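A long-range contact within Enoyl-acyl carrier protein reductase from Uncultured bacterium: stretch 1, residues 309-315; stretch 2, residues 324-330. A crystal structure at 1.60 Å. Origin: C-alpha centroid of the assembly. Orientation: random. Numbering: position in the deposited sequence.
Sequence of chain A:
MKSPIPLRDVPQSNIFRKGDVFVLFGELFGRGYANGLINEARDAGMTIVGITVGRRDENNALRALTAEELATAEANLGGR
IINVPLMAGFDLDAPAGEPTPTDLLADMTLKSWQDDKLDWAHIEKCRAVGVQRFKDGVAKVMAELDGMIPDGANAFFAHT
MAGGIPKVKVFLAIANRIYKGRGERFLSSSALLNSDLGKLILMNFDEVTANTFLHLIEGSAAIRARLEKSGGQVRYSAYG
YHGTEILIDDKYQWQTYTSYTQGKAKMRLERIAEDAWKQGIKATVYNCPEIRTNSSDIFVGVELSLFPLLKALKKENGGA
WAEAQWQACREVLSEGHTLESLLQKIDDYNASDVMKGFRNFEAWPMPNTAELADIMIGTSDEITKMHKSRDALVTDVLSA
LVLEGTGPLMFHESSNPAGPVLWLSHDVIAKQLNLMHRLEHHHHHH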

ATOM      1  N   LEU A 309       4.040 -17.760  -3.078  1.00 17.50           N
ATOM      2  CA  LEU A 309       4.105 -17.800  -1.602  1.00 15.62           C
ATOM      3  C   LEU A 309       3.816 -19.216  -1.112  1.00 18.35           C
ATOM      4  O   LEU A 309       4.369 -19.659  -0.098  1.00 18.60           O
ATOM      5  N   LEU A 310       2.972 -19.949  -1.845  1.00 17.49           N
ATOM      6  CA  LEU A 310       2.702 -21.351  -1.475  1.00 20.81           C
ATOM      7  C   LEU A 310       3.991 -22.187  -1.404  1.00 20.05           C
ATOM      8  O   LEU A 310       4.211 -22.973  -0.465  1.00 18.18           O
ATOM      9  N   LYS A 311       4.861 -21.994  -2.390  1.00 22.77           N
ATOM     10  CA  LYS A 311       6.101 -22.749  -2.428  1.00 21.40           C
ATOM     11  C   LYS A 311       7.017 -22.295  -1.299  1.00 16.40           C
ATOM     12  O   LYS A 311       7.695 -23.111  -0.668  1.00 21.80           O
ATOM     13  N   ALA A 312       6.932 -21.009  -0.959  1.00 17.95           N
ATOM     14  CA  ALA A 312       7.736 -20.465   0.133  1.00 17.55           C
ATOM     15  C   ALA A 312       7.283 -21.064   1.445  1.00 19.52           C
ATOM     16  O   ALA A 312       8.121 -21.366   2.324  1.00 20.39           O
ATOM     17  N   LEU A 313       5.975 -21.296   1.574  1.00 16.25           N
ATOM     18  CA  LEU A 313       5.485 -21.842   2.834  1.00 17.38           C
ATOM     19  C   LEU A 313       6.105 -23.216   3.039  1.00 23.53           C
ATOM     20  O   LEU A 313       6.417 -23.600   4.171  1.00 20.48           O
ATOM     21  N   LYS A 314       6.311 -23.950   1.947  1.00 23.55           N
ATOM     22  CA  LYS A 314       6.890 -25.281   2.078  1.00 20.64           C
ATOM     23  C   LYS A 314       8.379 -25.178   2.305  1.00 23.50           C
ATOM     24  O   LYS A 314       8.954 -25.917   3.119  1.00 28.79           O
ATOM     25  N   LYS A 315       9.002 -24.220   1.638  1.00 24.66           N
ATOM     26  CA  LYS A 315      10.451 -24.125   1.638  1.00 21.67           C
ATOM     27  C   LYS A 315      10.990 -23.689   3.003  1.00 27.93           C
ATOM     28  O   LYS A 315      12.043 -24.154   3.466  1.00 30.52           O
ATOM     29  N   ALA A 324      -1.801 -27.593   5.353  1.00 21.78           N
ATOM     30  CA  ALA A 324      -3.204 -27.234   5.471  1.00 23.35           C
ATOM     31  C   ALA A 324      -3.563 -26.028   4.581  1.00 19.60           C
ATOM     32  O   ALA A 324      -4.712 -25.913   4.100  1.00 18.43           O
ATOM     33  N   GLN A 325      -2.601 -25.132   4.374  1.00 22.51           N
ATOM     34  CA  GLN A 325      -2.830 -23.972   3.501  1.00 20.34           C
ATOM     35  C   GLN A 325      -2.912 -24.411   2.056  1.00 19.11           C
ATOM     36  O   GLN A 325      -3.754 -23.911   1.291  1.00 21.82           O
ATOM     37  N   TRP A 326      -2.012 -25.315   1.676  1.00 19.94           N
ATOM     38  CA  TRP A 326      -2.128 -25.934   0.351  1.00 21.37           C
ATOM     39  C   TRP A 326      -3.498 -26.580   0.190  1.00 21.34           C
ATOM     40  O   TRP A 326      -4.166 -26.374  -0.818  1.00 22.37           O
ATOM     41  N   GLN A 327      -3.955 -27.321   1.199  1.00 20.46           N
ATOM     42  CA  GLN A 327      -5.267 -27.982   1.097  1.00 26.26           C
ATOM     43  C   GLN A 327      -6.384 -26.962   0.910  1.00 27.25           C
ATOM     44  O   GLN A 327      -7.306 -27.141   0.101  1.00 25.52           O
ATOM     45  N   ALA A 328      -6.310 -25.885   1.689  1.00 24.55           N
ATOM     46  CA  ALA A 328      -7.285 -24.809   1.596  1.00 28.12           C
ATOM     47  C   ALA A 328      -7.353 -24.197   0.194  1.00 22.00           C
ATOM     48  O   ALA A 328      -8.433 -23.844  -0.266  1.00 25.16           O
ATOM     49  N   CYS A 329      -6.199 -24.030  -0.444  1.00 20.77           N
ATOM     50  CA  CYS A 329      -6.176 -23.458  -1.788  1.00 19.78           C
ATOM     51  C   CYS A 329      -6.673 -24.464  -2.825  1.00 20.34           C
ATOM     52  O   CYS A 329      -7.325 -24.081  -3.795  1.00 22.47           O
ATOM     53  N   ARG A 330      -6.385 -25.745  -2.604  1.00 24.14           N
ATOM     54  CA  ARG A 330      -6.885 -26.797  -3.482  1.00 24.94           C
ATOM     55  C   ARG A 330      -8.407 -26.782  -3.495  1.00 23.64           C
ATOM     56  O   ARG A 330      -9.036 -26.959  -4.549  1.00 26.75           O
TER

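The two helices run nearly antiparallel, with an angle of 156° between their N-to-C directions and a closest axial approach of 10.4 Å, and their contact is organised around one large side chain. Trp326 has the greatest area covered by the opposite stretch, 128 Å² of the 358 Å² buried in total. Its CA-to-CB bond points sideways, yet chi1 of -82° (m) and chi2 of 62° swing the indole across to stretch 1. There Trp326 NE1 donates a hydrogen bond to the backbone O of Leu310, at an NE1 to O distance of 3.0 Å and an N-H...O angle of 151°. The same carbonyl also accepts two weak backbone hydrogen bonds: Lys314 N lies 3.3 Å and Leu313 N 3.2 Å from Leu310 O.

The indole is covered on both faces. On one, Leu310 (chi1 m, chi2 t), which points toward stretch 2, places CD2 3.9 Å from the centroid of the Trp326 five-membered ring and 23° off its normal, a CH-pi contact. The same Leu310 CD2 lies 4.1 Å from SG of Cys329, itself in the m rotamer and pointing toward stretch 1.

Over the opposite face runs Lys314, pointing toward stretch 2 with chi1 m and chi2 to chi4 all t. This extended chain carries CE to 3.9 Å from the five-membered ring centroid, 17° off the normal, and NZ to 3.7 Å from the six-membered ring centroid of Trp326, only 5° off the normal. The latter is a cation-pi contact, so the lysine lays both methylene and charge on the indole.

On the Leu310 side of the indole plane, Leu313 (m, t) brings CD1 to 4.0 Å from CB of Gln325. Gln325 also starts toward stretch 1, but its m, m conformation leads the amide away, leaving aliphatic carbon at this contact.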

ATOM      1  CB  LEU A 309       3.126 -16.782  -0.979  1.00 16.55           C
ATOM      2  CG  LEU A 309       3.106 -16.748   0.552  1.00 18.55           C
ATOM      3  CD1 LEU A 309       4.454 -16.212   1.080  1.00 16.12           C
ATOM      4  CD2 LEU A 309       1.930 -15.902   1.093  1.00 15.86           C
ATOM      5  CB  LEU A 310       1.712 -21.986  -2.448  1.00 17.16           C
ATOM      6  CG  LEU A 310       0.248 -21.606  -2.228  1.00 18.21           C
ATOM      7  CD1 LEU A 310      -0.620 -21.899  -3.439  1.00 20.93           C
ATOM      8  CD2 LEU A 310      -0.304 -22.290  -0.978  1.00 19.76           C
ATOM      9  CB  LYS A 311       6.767 -22.573  -3.798  1.00 22.13           C
ATOM     10  CG  LYS A 311       6.001 -23.244  -4.907  1.00 32.22           C
ATOM     11  CD  LYS A 311       6.750 -23.165  -6.220  1.00 41.80           C
ATOM     12  CE  LYS A 311       6.042 -23.944  -7.307  1.00 54.30           C
ATOM     13  NZ  LYS A 311       5.996 -25.401  -6.976  1.00 58.80           N
ATOM     14  CB  ALA A 312       7.639 -18.929   0.147  1.00 16.69           C
ATOM     15  CB  LEU A 313       3.965 -21.948   2.874  1.00 19.50           C
ATOM     16  CG  LEU A 313       3.203 -20.633   2.948  1.00 18.88           C
ATOM     17  CD1 LEU A 313       1.709 -20.878   3.024  1.00 21.53           C
ATOM     18  CD2 LEU A 313       3.688 -19.753   4.101  1.00 20.73           C
ATOM     19  CB  LYS A 314       6.604 -26.114   0.808  1.00 19.44           C
ATOM     20  CG  LYS A 314       5.183 -26.612   0.707  1.00 30.96           C
ATOM     21  CD  LYS A 314       5.116 -27.841  -0.194  1.00 43.77           C
ATOM     22  CE  LYS A 314       3.891 -28.685   0.092  1.00 53.47           C
ATOM     23  NZ  LYS A 314       3.575 -29.534  -1.091  1.00 60.29           N
ATOM     24  CB  LYS A 315      10.888 -23.133   0.567  1.00 23.35           C
ATOM     25  CG  LYS A 315      12.377 -22.931   0.438  1.00 26.48           C
ATOM     26  CD  LYS A 315      12.676 -21.933  -0.682  1.00 34.21           C
ATOM     27  CE  LYS A 315      14.167 -21.739  -0.883  1.00 38.37           C
ATOM     28  NZ  LYS A 315      14.780 -22.977  -1.450  1.00 46.13           N
ATOM     29  CB  ALA A 324      -3.541 -26.944   6.945  1.00 24.40           C
ATOM     30  CB  GLN A 325      -1.732 -22.919   3.646  1.00 19.06           C
ATOM     31  CG  GLN A 325      -1.678 -22.335   5.030  1.00 22.76           C
ATOM     32  CD  GLN A 325      -3.049 -21.954   5.515  1.00 21.32           C
ATOM     33  OE1 GLN A 325      -3.749 -21.154   4.892  1.00 25.84           O
ATOM     34  NE2 GLN A 325      -3.475 -22.582   6.609  1.00 29.45           N
ATOM     35  CB  TRP A 326      -1.013 -26.962   0.138  1.00 19.97           C
ATOM     36  CG  TRP A 326       0.277 -26.338  -0.296  1.00 24.73           C
ATOM     37  CD1 TRP A 326       1.030 -25.428   0.401  1.00 18.69           C
ATOM     38  CD2 TRP A 326       0.979 -26.580  -1.521  1.00 19.70           C
ATOM     39  NE1 TRP A 326       2.147 -25.080  -0.324  1.00 19.68           N
ATOM     40  CE2 TRP A 326       2.141 -25.785  -1.510  1.00 19.89           C
ATOM     41  CE3 TRP A 326       0.741 -27.405  -2.630  1.00 24.16           C
ATOM     42  CZ2 TRP A 326       3.060 -25.779  -2.555  1.00 19.83           C
ATOM     43  CZ3 TRP A 326       1.652 -27.399  -3.673  1.00 23.77           C
ATOM     44  CH2 TRP A 326       2.798 -26.597  -3.632  1.00 19.56           C
ATOM     45  CB  GLN A 327      -5.531 -28.841   2.342  1.00 27.12           C
ATOM     46  CG  GLN A 327      -4.657 -30.073   2.431  1.00 38.75           C
ATOM     47  CD  GLN A 327      -5.016 -31.117   1.391  1.00 48.85           C
ATOM     48  OE1 GLN A 327      -6.184 -31.466   1.230  1.00 57.62           O
ATOM     49  NE2 GLN A 327      -4.015 -31.596   0.659  1.00 43.78           N
ATOM     50  CB  ALA A 328      -6.966 -23.752   2.597  1.00 21.89           C
ATOM     51  CB  CYS A 329      -4.774 -22.973  -2.154  1.00 17.89           C
ATOM     52  SG  CYS A 329      -4.300 -21.528  -1.144  1.00 21.91           S
ATOM     53  CB  ARG A 330      -6.398 -28.183  -3.019  1.00 20.21           C
ATOM     54  CG  ARG A 330      -4.922 -28.427  -3.119  1.00 20.20           C
ATOM     55  CD  ARG A 330      -4.616 -29.874  -2.748  1.00 20.10           C
ATOM     56  NE  ARG A 330      -3.190 -30.102  -2.581  1.00 19.49           N
ATOM     57  CZ  ARG A 330      -2.354 -30.307  -3.593  1.00 26.99           C
ATOM     58  NH1 ARG A 330      -2.808 -30.323  -4.846  1.00 24.52           N
ATOM     59  NH2 ARG A 330      -1.069 -30.522  -3.349  1.00 27.28           N
TER